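Local coordinates for RahU protein (Pseudomonas aeruginosa PAO1, PDB 6ZC2) that interacts with the membrane lipid ceramide phosphorylethanolamine as a member of the aegerolysin family, at residues 8-13 against 57-62; 20-25 against 50-55; 73-78 against 87-92; 113-118 against 126-131. All blocks are in the same frame, centred on the assembly; numbering follows the deposited sequence. Where two conformers were deposited one is given.

The four contacts lie in the two facing sheets of an aegerolysin beta-sandwich. Interactions 1 and 4 belong to the mixed sheet, where strands 6-13 and 126-134 are neighbours; their centres are about 9 Å apart. Interactions 2 and 3 share the antiparallel sheet through the neighbouring strands 19-27 and 72-80, with centres about 14 Å apart. Along the chain, interaction 2 falls between the two segments of interaction 1, and interactions 3 and 4, both hairpins, follow in turn. Phe76 and Phe88 of interaction 3 both meet Val9 of interaction 1 and Leu130 of interaction 4. Ile22 of interaction 2 packs on Phe76 and Ile60, so one apolar core between the sheets joins all four contacts.

Interaction 1 of 4, residues 8-13 against 57-62; sequences AVKVVV and PQWIAS. With EDO (1,2-ethanediol), chain G; EDO (1,2-ethanediol), chain C.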
loop_
_atom_site.group_PDB
_atom_site.type_symbol
_atom_site.label_atom_id
_atom_site.label_comp_id
_atom_site.label_asym_id
_atom_site.label_seq_id
_atom_site.Cartn_x
_atom_site.Cartn_y
_atom_site.Cartn_z
ATOM N N ALA A 8 -5.634 -3.818 1.571
ATOM C CA ALA A 8 -5.397 -3.952 0.138
ATOM C C ALA A 8 -5.405 -2.551 -0.451
ATOM O O ALA A 8 -6.403 -1.834 -0.325
ATOM C CB ALA A 8 -6.449 -4.850 -0.525
ATOM N N VAL A 9 -4.292 -2.158 -1.074
ATOM C CA VAL A 9 -4.101 -0.806 -1.590
ATOM C C VAL A 9 -4.248 -0.830 -3.106
ATOM O O VAL A 9 -3.454 -1.475 -3.804
ATOM C CB VAL A 9 -2.733 -0.238 -1.181
ATOM C CG1 VAL A 9 -2.626 1.216 -1.606
ATOM C CG2 VAL A 9 -2.506 -0.407 0.325
ATOM N N LYS A 10 -5.252 -0.116 -3.621
ATOM C CA LYS A 10 -5.469 0.014 -5.063
ATOM C C LYS A 10 -4.621 1.183 -5.558
ATOM O O LYS A 10 -4.882 2.336 -5.201
ATOM C CB LYS A 10 -6.948 0.258 -5.355
ATOM C CG LYS A 10 -7.270 0.361 -6.837
ATOM C CD LYS A 10 -8.753 0.634 -7.078
ATOM C CE LYS A 10 -9.026 0.918 -8.547
ATOM N NZ LYS A 10 -10.486 0.839 -8.869
ATOM N N VAL A 11 -3.602 0.894 -6.364
ATOM C CA VAL A 11 -2.685 1.912 -6.875
ATOM C C VAL A 11 -3.242 2.444 -8.195
ATOM O O VAL A 11 -3.284 1.721 -9.198
ATOM C CB VAL A 11 -1.266 1.353 -7.045
ATOM C CG1 VAL A 11 -0.330 2.423 -7.585
ATOM C CG2 VAL A 11 -0.759 0.801 -5.716
ATOM N N VAL A 12 -3.686 3.701 -8.183
ATOM C CA VAL A 12 -4.298 4.372 -9.330
ATOM C C VAL A 12 -3.312 5.423 -9.832
ATOM O O VAL A 12 -3.032 6.410 -9.141
ATOM C CB VAL A 12 -5.650 5.006 -8.959
ATOM C CG1 VAL A 12 -6.238 5.762 -10.151
ATOM C CG2 VAL A 12 -6.621 3.939 -8.438
ATOM N N VAL A 13 -2.785 5.222 -11.035
ATOM C CA VAL A 13 -1.779 6.103 -11.623
ATOM C C VAL A 13 -2.465 7.056 -12.592
ATOM O O VAL A 13 -3.173 6.625 -13.511
ATOM C CB VAL A 13 -0.691 5.284 -12.342
ATOM C CG1 VAL A 13 0.315 6.197 -13.046
ATOM C CG2 VAL A 13 0.007 4.336 -11.351
ATOM N N PRO A 57 -5.259 0.009 -12.834
ATOM C CA PRO A 57 -4.830 -0.116 -11.433
ATOM C C PRO A 57 -4.457 -1.543 -11.057
ATOM O O PRO A 57 -5.023 -2.515 -11.566
ATOM C CB PRO A 57 -6.057 0.353 -10.641
ATOM C CG PRO A 57 -6.745 1.293 -11.569
ATOM C CD PRO A 57 -6.537 0.735 -12.960
ATOM N N GLN A 58 -3.488 -1.651 -10.143
ATOM C CA GLN A 58 -3.082 -2.913 -9.541
ATOM C C GLN A 58 -3.162 -2.780 -8.025
ATOM O O GLN A 58 -3.095 -1.676 -7.481
ATOM C CB GLN A 58 -1.655 -3.312 -9.959
ATOM C CG GLN A 58 -1.516 -3.672 -11.429
ATOM C CD GLN A 58 -0.094 -4.028 -11.799
ATOM O OE1 GLN A 58 0.531 -4.877 -11.159
ATOM N NE2 GLN A 58 0.438 -3.369 -12.821
ATOM N N TRP A 59 -3.283 -3.918 -7.340
ATOM C CA TRP A 59 -3.466 -3.951 -5.894
ATOM C C TRP A 59 -2.247 -4.538 -5.185
ATOM O O TRP A 59 -1.686 -5.549 -5.619
ATOM C CB TRP A 59 -4.695 -4.787 -5.537
ATOM C CG TRP A 59 -6.001 -4.192 -5.968
ATOM C CD1 TRP A 59 -6.517 -4.156 -7.239
ATOM C CD2 TRP A 59 -6.970 -3.559 -5.124
ATOM N NE1 TRP A 59 -7.745 -3.541 -7.233
ATOM C CE2 TRP A 59 -8.049 -3.170 -5.948
ATOM C CE3 TRP A 59 -7.030 -3.284 -3.750
ATOM C CZ2 TRP A 59 -9.188 -2.536 -5.440
ATOM C CZ3 TRP A 59 -8.155 -2.645 -3.249
ATOM C CH2 TRP A 59 -9.222 -2.281 -4.093
ATOM N N ILE A 60 -1.857 -3.903 -4.079
ATOM C CA ILE A 60 -0.839 -4.418 -3.164
ATOM C C ILE A 60 -1.550 -4.769 -1.865
ATOM O O ILE A 60 -2.106 -3.886 -1.200
ATOM C CB ILE A 60 0.269 -3.382 -2.928
ATOM C CG1 ILE A 60 0.966 -3.058 -4.252
ATOM C CG2 ILE A 60 1.267 -3.888 -1.901
ATOM C CD1 ILE A 60 1.860 -1.855 -4.191
ATOM N N ALA A 61 -1.541 -6.052 -1.502
ATOM C CA ALA A 61 -2.317 -6.537 -0.368
ATOM C C ALA A 61 -1.408 -7.218 0.645
ATOM O O ALA A 61 -0.447 -7.909 0.276
ATOM C CB ALA A 61 -3.420 -7.507 -0.820
ATOM N N SER A 62 -1.722 -7.026 1.927
ATOM C CA SER A 62 -0.941 -7.609 3.007
ATOM C C SER A 62 -1.872 -8.014 4.143
ATOM O O SER A 62 -2.864 -7.330 4.414
ATOM C CB SER A 62 0.106 -6.606 3.517
ATOM O OG SER A 62 0.897 -7.139 4.568
HETATM C C1 EDO G . -5.561 -6.966 -9.647
HETATM O O1 EDO G . -5.656 -7.412 -8.288
HETATM C C2 EDO G . -4.102 -6.990 -10.085
HETATM O O2 EDO G . -3.327 -6.169 -9.202
HETATM C C1 EDO C . 1.105 -7.938 -5.313
HETATM O O1 EDO C . 0.356 -9.082 -5.749
HETATM C C2 EDO C . 1.164 -7.946 -3.794
HETATM O O2 EDO C . -0.148 -7.786 -3.253
#
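The indole of Trp59 has Lys10 over one face: Lys10 CB sits 3.5 Å from the centroid of the six-membered ring and 7° off its normal, a CH-pi contact. The extended lysine chain, with CG anti to the backbone N (chi1 -178°), carries on across the ring, and its CD lies 3.6 Å from Trp59 CZ2. At the ring edge, near its plane, stands the carbonyl of Ala8, with Ala8 O 3.5 Å from Trp59 CZ3. An ethanediol approaches obliquely near CD1, and Tyr35 stacks with the indole. Beyond the ring Lys10 runs beside Pro57, pointing the same way, and Lys10 CE touches Pro57 CB at 3.7 Å. These groups line the outer face of the mixed sheet in the aegerolysin sandwich, in which strands 6-13 and 58-63 are antiparallel neighbours; the segments 8-13 and 58-62 run at 161°. Val9 and Ile60 form a hydrogen-bonded pair, Val9 N to Ile60 O at 2.8 Å and Ile60 N to Val9 O at 2.9 Å. Next to it, Val11 N gives a bond of 2.8 Å to Gln58 O. Val9, Val11 and Ile60 turn their side chains to the inner face, where Val11 CG2 meets Ile60 CD1 at 4.0 Å and Ile60 also packs on Ile22 of the other sheet. Trp59 N and Ala61 N each bond to the O2 of a separate ethanediol, probably carried over from crystallisation.

Interaction 2 of 4, residues 20-25 against 50-55; sequences VGIRNA and MNVQAG. With EDO (1,2-ethanediol), chain H.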
loop_
_atom_site.group_PDB
_atom_site.type_symbol
_atom_site.label_atom_id
_atom_site.label_comp_id
_atom_site.label_asym_id
_atom_site.label_seq_id
_atom_site.Cartn_x
_atom_site.Cartn_y
_atom_site.Cartn_z
ATOM N N VAL A 20 4.164 4.110 -12.701
ATOM C CA VAL A 20 4.738 4.211 -11.362
ATOM C C VAL A 20 5.453 2.905 -11.029
ATOM O O VAL A 20 4.867 1.820 -11.145
ATOM C CB VAL A 20 3.673 4.547 -10.301
ATOM C CG1 VAL A 20 4.236 4.371 -8.887
ATOM C CG2 VAL A 20 3.169 5.970 -10.516
ATOM N N GLY A 21 6.716 3.010 -10.612
ATOM C CA GLY A 21 7.433 1.865 -10.075
ATOM C C GLY A 21 7.187 1.722 -8.585
ATOM O O GLY A 21 7.351 2.680 -7.825
ATOM N N ILE A 22 6.781 0.521 -8.169
ATOM C CA ILE A 22 6.656 0.172 -6.756
ATOM C C ILE A 22 7.995 -0.412 -6.328
ATOM O O ILE A 22 8.435 -1.423 -6.883
ATOM C CB ILE A 22 5.533 -0.857 -6.534
ATOM C CG1 ILE A 22 4.206 -0.380 -7.146
ATOM C CG2 ILE A 22 5.407 -1.196 -5.042
ATOM C CD1 ILE A 22 3.637 0.878 -6.517
ATOM N N ARG A 23 8.658 0.224 -5.358
ATOM C CA ARG A 23 10.000 -0.180 -4.950
ATOM C C ARG A 23 10.087 -0.202 -3.429
ATOM O O ARG A 23 9.272 0.406 -2.730
ATOM C CB ARG A 23 11.089 0.775 -5.498
ATOM C CG ARG A 23 11.052 1.009 -7.012
ATOM C CD ARG A 23 11.441 -0.241 -7.815
ATOM N NE ARG A 23 11.294 0.005 -9.249
ATOM C CZ ARG A 23 10.310 -0.457 -10.028
ATOM N NH1 ARG A 23 9.354 -1.274 -9.573
ATOM N NH2 ARG A 23 10.299 -0.101 -11.303
ATOM N N ASN A 24 11.112 -0.888 -2.915
ATOM C CA ASN A 24 11.501 -0.750 -1.513
ATOM C C ASN A 24 10.397 -1.200 -0.556
ATOM O O ASN A 24 10.213 -0.626 0.519
ATOM C CB ASN A 24 11.937 0.680 -1.199
ATOM C CG ASN A 24 12.994 1.194 -2.155
ATOM O OD1 ASN A 24 13.727 0.418 -2.773
ATOM N ND2 ASN A 24 13.097 2.514 -2.266
ATOM N N ALA A 25 9.656 -2.235 -0.939
ATOM C CA ALA A 25 8.600 -2.740 -0.070
ATOM C C ALA A 25 9.215 -3.415 1.150
ATOM O O ALA A 25 10.244 -4.086 1.050
ATOM C CB ALA A 25 7.714 -3.723 -0.832
ATOM N N MET A 50 7.056 -4.304 -9.185
ATOM C CA MET A 50 5.834 -3.962 -9.907
ATOM C C MET A 50 5.947 -2.602 -10.596
ATOM O O MET A 50 6.463 -1.639 -10.021
ATOM C CB MET A 50 4.649 -3.895 -8.938
ATOM C CG MET A 50 4.283 -5.198 -8.268
ATOM S SD MET A 50 3.045 -4.996 -6.961
ATOM C CE MET A 50 1.584 -4.602 -7.908
ATOM N N ASN A 51 5.428 -2.522 -11.827
ATOM C CA ASN A 51 5.219 -1.263 -12.537
ATOM C C ASN A 51 3.726 -1.145 -12.821
ATOM O O ASN A 51 3.139 -2.046 -13.435
ATOM C CB ASN A 51 5.991 -1.237 -13.861
ATOM C CG ASN A 51 7.472 -0.938 -13.685
ATOM O OD1 ASN A 51 7.970 -0.801 -12.579
ATOM N ND2 ASN A 51 8.173 -0.805 -14.796
ATOM N N VAL A 52 3.109 -0.054 -12.370
ATOM C CA VAL A 52 1.670 0.160 -12.512
ATOM C C VAL A 52 1.441 1.231 -13.578
ATOM O O VAL A 52 2.050 2.310 -13.527
ATOM C CB VAL A 52 1.019 0.542 -11.169
ATOM C CG1 VAL A 52 -0.504 0.642 -11.321
ATOM C CG2 VAL A 52 1.380 -0.472 -10.084
ATOM N N GLN A 53 0.564 0.932 -14.544
ATOM C CA GLN A 53 0.301 1.805 -15.684
ATOM C C GLN A 53 -0.995 2.588 -15.501
ATOM O O GLN A 53 -1.996 2.059 -15.001
ATOM C CB GLN A 53 0.190 0.998 -16.982
ATOM C CG GLN A 53 1.301 -0.014 -17.183
ATOM C CD GLN A 53 2.670 0.627 -17.299
ATOM O OE1 GLN A 53 2.796 1.801 -17.664
ATOM N NE2 GLN A 53 3.711 -0.141 -16.984
ATOM N N ALA A 54 -0.979 3.844 -15.943
ATOM C CA ALA A 54 -2.197 4.648 -15.958
ATOM C C ALA A 54 -3.308 3.925 -16.705
ATOM O O ALA A 54 -3.098 3.397 -17.802
ATOM C CB ALA A 54 -1.918 5.993 -16.628
ATOM N N GLY A 55 -4.503 3.914 -16.104
ATOM C CA GLY A 55 -5.663 3.269 -16.678
ATOM C C GLY A 55 -5.871 1.831 -16.253
ATOM O O GLY A 55 -6.979 1.302 -16.439
HETATM C C1 EDO H . 3.519 -5.040 -12.300
HETATM O O1 EDO H . 4.708 -5.068 -13.107
HETATM C C2 EDO H . 3.223 -6.440 -11.782
HETATM O O2 EDO H . 2.335 -7.109 -12.685
#
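Arg23 meets Met50 and Asn51 through polar bonds at the edge of its guanidinium. NH2 of Arg23 gives a short bond of 2.7 Å to Asn51 OD1, arriving in the amide plane on a lone pair; the two flat groups are nearly coplanar, 28° apart. NH1 of Arg23 reaches Met50 O at 2.9 Å from above that carbonyl plane, 52° out of it. The same nitrogen also bonds to Ile22 O at 2.8 Å, within its own strand, so the guanidinium is held from both segments. A bend at chi2 (-69°) brings CD round and helps the chain fold back, and Gly21 CA, which bears no side chain, lies against one face of the group. Among backbone bonds, Met50 O takes a second donor, Ile22 N at 2.9 Å. Val20 and Val52 form a hydrogen-bonded pair, Val20 N to Val52 O at 2.9 Å and Val52 N to Val20 O at 2.8 Å. Asn51 N bonds instead to an ethanediol. The apolar contacts involve Ile22, Met50 and Val52: Ile22 and Met50 run side by side, Ile22 CG1 4.0 Å from Met50 CB, and the same CG1 is 4.1 Å from Val52 CG2. Val52 packs further on Val11 and Val13 of the opposing sheet. The short strand 51-53 is an outermost strand of the five-stranded antiparallel sheet in the aegerolysin beta-sandwich.

Interaction 3 of 4, residues 73-78 against 87-92; sequences QGSFDC and TFSWDD. With EDO (1,2-ethanediol), chain D; EDO (1,2-ethanediol), chain F.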
loop_
_atom_site.group_PDB
_atom_site.type_symbol
_atom_site.label_atom_id
_atom_site.label_comp_id
_atom_site.label_asym_id
_atom_site.label_seq_id
_atom_site.Cartn_x
_atom_site.Cartn_y
_atom_site.Cartn_z
ATOM N N GLN A 73 1.962 -4.693 9.164
ATOM C CA GLN A 73 2.554 -3.361 9.241
ATOM C C GLN A 73 3.715 -3.313 8.259
ATOM O O GLN A 73 4.577 -4.198 8.286
ATOM C CB GLN A 73 3.060 -3.081 10.660
ATOM C CG GLN A 73 3.694 -1.711 10.815
ATOM C CD GLN A 73 4.154 -1.442 12.228
ATOM O OE1 GLN A 73 4.481 -2.368 12.969
ATOM N NE2 GLN A 73 4.165 -0.173 12.618
ATOM N N GLY A 74 3.738 -2.296 7.402
ATOM C CA GLY A 74 4.786 -2.222 6.398
ATOM C C GLY A 74 4.680 -0.960 5.568
ATOM O O GLY A 74 3.966 -0.018 5.924
ATOM N N SER A 75 5.412 -0.953 4.452
ATOM C CA SER A 75 5.442 0.211 3.571
ATOM C C SER A 75 5.910 -0.185 2.177
ATOM O O SER A 75 6.480 -1.262 1.972
ATOM C CB SER A 75 6.367 1.300 4.117
ATOM O OG SER A 75 7.712 0.870 4.098
ATOM N N PHE A 76 5.674 0.717 1.220
ATOM C CA PHE A 76 6.294 0.646 -0.099
ATOM C C PHE A 76 6.494 2.064 -0.628
ATOM O O PHE A 76 5.773 2.993 -0.246
ATOM C CB PHE A 76 5.520 -0.231 -1.110
ATOM C CG PHE A 76 4.109 0.232 -1.388
ATOM C CD1 PHE A 76 3.842 1.196 -2.360
ATOM C CD2 PHE A 76 3.041 -0.317 -0.685
ATOM C CE1 PHE A 76 2.534 1.616 -2.608
ATOM C CE2 PHE A 76 1.741 0.099 -0.926
ATOM C CZ PHE A 76 1.485 1.063 -1.890
ATOM N N ASP A 77 7.480 2.225 -1.510
ATOM C CA ASP A 77 7.750 3.505 -2.153
ATOM C C ASP A 77 7.168 3.523 -3.566
ATOM O O ASP A 77 7.042 2.484 -4.228
ATOM C CB ASP A 77 9.257 3.798 -2.228
ATOM C CG ASP A 77 9.884 4.071 -0.876
ATOM O OD1 ASP A 77 9.144 4.213 0.123
ATOM O OD2 ASP A 77 11.134 4.117 -0.819
ATOM N N CYS A 78 6.825 4.729 -4.026
ATOM C CA CYS A 78 6.371 4.977 -5.389
ATOM C C CYS A 78 7.391 5.862 -6.094
ATOM O O CYS A 78 7.796 6.898 -5.545
ATOM C CB CYS A 78 5.004 5.680 -5.376
ATOM S SG CYS A 78 3.677 4.690 -4.650
ATOM N N THR A 87 6.032 7.629 -0.093
ATOM C CA THR A 87 5.983 6.353 0.619
ATOM C C THR A 87 4.585 6.123 1.180
ATOM O O THR A 87 4.035 7.008 1.847
ATOM C CB THR A 87 6.989 6.341 1.781
ATOM O OG1 THR A 87 8.311 6.538 1.269
ATOM C CG2 THR A 87 6.916 5.026 2.568
ATOM N N PHE A 88 4.022 4.938 0.926
ATOM C CA PHE A 88 2.775 4.509 1.553
ATOM C C PHE A 88 3.093 3.556 2.705
ATOM O O PHE A 88 3.842 2.593 2.515
ATOM C CB PHE A 88 1.852 3.810 0.548
ATOM C CG PHE A 88 0.494 3.509 1.116
ATOM C CD1 PHE A 88 -0.520 4.452 1.072
ATOM C CD2 PHE A 88 0.245 2.304 1.758
ATOM C CE1 PHE A 88 -1.760 4.194 1.630
ATOM C CE2 PHE A 88 -0.991 2.048 2.327
ATOM C CZ PHE A 88 -1.992 2.992 2.266
ATOM N N SER A 89 2.515 3.809 3.886
ATOM C CA SER A 89 2.764 3.010 5.082
ATOM C C SER A 89 1.442 2.694 5.769
ATOM O O SER A 89 0.473 3.443 5.644
ATOM C CB SER A 89 3.657 3.761 6.087
ATOM O OG SER A 89 4.951 3.995 5.566
ATOM N N TRP A 90 1.414 1.593 6.532
ATOM C CA TRP A 90 0.200 1.202 7.250
ATOM C C TRP A 90 0.552 0.401 8.500
ATOM O O TRP A 90 1.637 -0.184 8.614
ATOM C CB TRP A 90 -0.758 0.362 6.374
ATOM C CG TRP A 90 -0.177 -0.989 6.043
ATOM C CD1 TRP A 90 -0.341 -2.158 6.744
ATOM C CD2 TRP A 90 0.718 -1.293 4.963
ATOM N NE1 TRP A 90 0.390 -3.165 6.159
ATOM C CE2 TRP A 90 1.049 -2.661 5.068
ATOM C CE3 TRP A 90 1.270 -0.540 3.918
ATOM C CZ2 TRP A 90 1.898 -3.293 4.163
ATOM C CZ3 TRP A 90 2.117 -1.168 3.027
ATOM C CH2 TRP A 90 2.427 -2.528 3.157
ATOM N N ASP A 91 -0.413 0.348 9.423
ATOM C CA ASP A 91 -0.301 -0.445 10.645
ATOM C C ASP A 91 -1.693 -0.923 11.033
ATOM O O ASP A 91 -2.576 -0.101 11.303
ATOM C CB ASP A 91 0.315 0.388 11.771
ATOM C CG ASP A 91 0.410 -0.379 13.070
ATOM O OD1 ASP A 91 0.678 -1.599 13.022
ATOM O OD2 ASP A 91 0.223 0.240 14.140
ATOM N N ASP A 92 -1.883 -2.246 11.055
ATOM C CA ASP A 92 -3.159 -2.894 11.370
ATOM C C ASP A 92 -2.870 -3.901 12.477
ATOM O O ASP A 92 -2.576 -5.074 12.199
ATOM C CB ASP A 92 -3.709 -3.584 10.117
ATOM C CG ASP A 92 -5.080 -4.220 10.320
ATOM O OD1 ASP A 92 -5.587 -4.250 11.465
ATOM O OD2 ASP A 92 -5.645 -4.698 9.309
HETATM C C1 EDO D . 1.513 -6.056 14.443
HETATM O O1 EDO D . 0.292 -6.582 14.960
HETATM C C2 EDO D . 1.212 -4.748 13.720
HETATM O O2 EDO D . 0.904 -3.714 14.665
HETATM C C1 EDO F . 8.560 10.474 1.341
HETATM O O1 EDO F . 9.857 10.714 0.775
HETATM C C2 EDO F . 8.718 9.874 2.732
HETATM O O2 EDO F . 9.540 8.703 2.655
HETATM O O HOH W 1 3.307 2.061 10.642
#
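Gly74 pairs with Trp90 and Phe76 with Phe88 as hydrogen-bonded pairs between strands that run antiparallel at 167°. The bonds of the first pair are the longer, Gly74 N to Trp90 O at 3.2 Å and Trp90 N to Gly74 O at 3.1 Å, whereas Phe76 N to Phe88 O is 2.9 Å. Trp90 CG stands between its own backbone N and carbonyl carbon (chi1 67°), and the indole lies flat over the backbone of Gly74. With no side chain there, Gly74 CA comes 4.0 Å from the centroid of the six-membered ring, a CH-pi contact over the face. The ring is further fixed by a bond from NE1 to Thr72 OG1, and at its edge Phe76 CD2 meets Trp90 CZ3 at 3.9 Å. On the same side of the sheet Phe88 CB sits over one face of the Phe76 ring, 3.7 Å from Phe76 CZ. The two phenyl planes are near parallel (25°) but slid apart, and barely overlap. On the other side polar groups pair: Thr87 OG1 donates to Asp77 OD1 at 2.7 Å, meeting the carboxylate from above its plane, while Asp77 OD2 holds Asn24 ND2. The Gln73 amide stacks on the Asp91 carboxylate, with Gln73 CD 3.6 Å from Asp91 OD1. One polar and one aromatic face make this an amphipathic beta-hairpin, its aromatic side forming core of the aegerolysin sandwich.

Interaction 4 of 4, residues 113-118 against 126-131; sequences GITSGG and GEVTLT. With EDO (1,2-ethanediol), chain E.
Ile114 O is gripped by two donors, Thr131 N at 2.9 Å across the strands and a water at 2.9 Å; that water also bonds to Thr131 OG1. In return Ile114 N gives a bond of 3.0 Å to Thr131 O. Two residues on, Ser116 and Thr129 form the next hydrogen-bonded pair, with Thr129 N to Ser116 O at 2.9 Å. The strands run antiparallel at 159°. Towards the sandwich interior Leu130 has CG anti to the backbone N (chi1 175°), and chi2 of 62° sets its CD1 beneath the backbone of Gly113, 3.8 Å from Gly113 C. The same methyl meets Thr115 CG2 at 4.1 Å, where the two side chains are angled across each other. Farther on, Val128 CG2 touches Gly118 CA at 3.8 Å. Past the last paired residues an ethanediol, probably from crystallisation, bridges the segments: its O1 takes a bond from Gly118 N and gives one of 2.7 Å to Glu127 O, and its O2 accepts from Glu127 N. Glu127 OE2 itself bonds to Tyr35 OH. Strand 111-116 is an outermost strand of the mixed sheet, joined to 126-134 as a beta-hairpin at the edge of that sheet in the aegerolysin beta-sandwich.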
loop_
_atom_site.group_PDB
_atom_site.type_symbol
_atom_site.label_atom_id
_atom_site.label_comp_id
_atom_site.label_asym_id
_atom_site.label_seq_id
_atom_site.Cartn_x
_atom_site.Cartn_y
_atom_site.Cartn_z
ATOM N N GLY A 113 -0.318 11.758 -3.424
ATOM C CA GLY A 113 -1.007 10.488 -3.327
ATOM C C GLY A 113 -2.172 10.634 -2.372
ATOM O O GLY A 113 -1.978 10.689 -1.152
ATOM N N ILE A 114 -3.379 10.736 -2.921
ATOM C CA ILE A 114 -4.586 10.987 -2.142
ATOM C C ILE A 114 -5.244 9.649 -1.834
ATOM O O ILE A 114 -5.425 8.814 -2.732
ATOM C CB ILE A 114 -5.543 11.918 -2.910
ATOM C CG1 ILE A 114 -4.853 13.246 -3.263
ATOM C CG2 ILE A 114 -6.833 12.150 -2.115
ATOM C CD1 ILE A 114 -4.298 14.015 -2.073
ATOM N N THR A 115 -5.590 9.432 -0.567
ATOM C CA THR A 115 -6.165 8.166 -0.138
ATOM C C THR A 115 -7.666 8.293 0.095
ATOM O O THR A 115 -8.167 9.344 0.500
ATOM C CB THR A 115 -5.506 7.668 1.152
ATOM O OG1 THR A 115 -5.714 8.632 2.191
ATOM C CG2 THR A 115 -4.019 7.456 0.959
ATOM N N SER A 116 -8.379 7.200 -0.168
ATOM C CA SER A 116 -9.796 7.108 0.142
ATOM C C SER A 116 -10.105 5.703 0.635
ATOM O O SER A 116 -9.472 4.726 0.228
ATOM C CB SER A 116 -10.684 7.474 -1.056
ATOM O OG SER A 116 -10.452 6.611 -2.153
ATOM N N GLY A 117 -11.076 5.614 1.542
ATOM C CA GLY A 117 -11.441 4.341 2.129
ATOM C C GLY A 117 -10.555 3.950 3.301
ATOM O O GLY A 117 -9.597 4.638 3.668
ATOM N N GLY A 118 -10.890 2.815 3.895
ATOM C CA GLY A 118 -10.120 2.230 4.984
ATOM C C GLY A 118 -10.843 2.354 6.315
ATOM O O GLY A 118 -11.505 3.362 6.593
ATOM N N GLY A 126 -8.817 -3.012 5.443
ATOM C CA GLY A 126 -9.597 -3.248 4.241
ATOM C C GLY A 126 -9.021 -2.529 3.029
ATOM O O GLY A 126 -7.820 -2.272 2.937
ATOM N N GLU A 127 -9.906 -2.204 2.082
ATOM C CA GLU A 127 -9.499 -1.604 0.813
ATOM C C GLU A 127 -9.279 -0.103 0.961
ATOM O O GLU A 127 -10.156 0.623 1.440
ATOM C CB GLU A 127 -10.563 -1.857 -0.262
ATOM C CG GLU A 127 -10.712 -3.322 -0.646
ATOM C CD GLU A 127 -11.626 -3.566 -1.841
ATOM O OE1 GLU A 127 -12.405 -2.662 -2.214
ATOM O OE2 GLU A 127 -11.569 -4.679 -2.408
ATOM N N VAL A 128 -8.109 0.360 0.522
ATOM C CA VAL A 128 -7.756 1.775 0.467
ATOM C C VAL A 128 -7.336 2.078 -0.964
ATOM O O VAL A 128 -6.538 1.335 -1.543
ATOM C CB VAL A 128 -6.589 2.094 1.426
ATOM C CG1 VAL A 128 -6.125 3.544 1.259
ATOM C CG2 VAL A 128 -6.977 1.808 2.865
ATOM N N THR A 129 -7.857 3.160 -1.536
ATOM C CA THR A 129 -7.444 3.594 -2.868
ATOM C C THR A 129 -6.393 4.694 -2.746
ATOM O O THR A 129 -6.549 5.621 -1.947
ATOM C CB THR A 129 -8.649 4.085 -3.682
ATOM O OG1 THR A 129 -9.600 3.021 -3.814
ATOM C CG2 THR A 129 -8.222 4.534 -5.074
ATOM N N LEU A 130 -5.311 4.573 -3.521
ATOM C CA LEU A 130 -4.201 5.526 -3.532
ATOM C C LEU A 130 -4.108 6.113 -4.939
ATOM O O LEU A 130 -3.713 5.418 -5.881
ATOM C CB LEU A 130 -2.892 4.822 -3.150
ATOM C CG LEU A 130 -1.611 5.651 -3.234
ATOM C CD1 LEU A 130 -1.656 6.846 -2.286
ATOM C CD2 LEU A 130 -0.396 4.775 -2.949
ATOM N N THR A 131 -4.489 7.380 -5.096
ATOM C CA THR A 131 -4.519 8.026 -6.407
ATOM C C THR A 131 -3.319 8.963 -6.540
ATOM O O THR A 131 -3.189 9.932 -5.778
ATOM C CB THR A 131 -5.845 8.763 -6.615
ATOM O OG1 THR A 131 -6.931 7.830 -6.490
ATOM C CG2 THR A 131 -5.900 9.397 -7.992
HETATM C C1 EDO E . -12.344 -0.433 3.668
HETATM O O1 EDO E . -12.522 0.570 2.656
HETATM C C2 EDO E . -13.305 -1.600 3.437
HETATM O O2 EDO E . -12.740 -2.562 2.532
HETATM O O HOH W 2 -7.874 7.916 -3.920
HETATM O O HOH W 3 -11.019 2.070 -1.270
#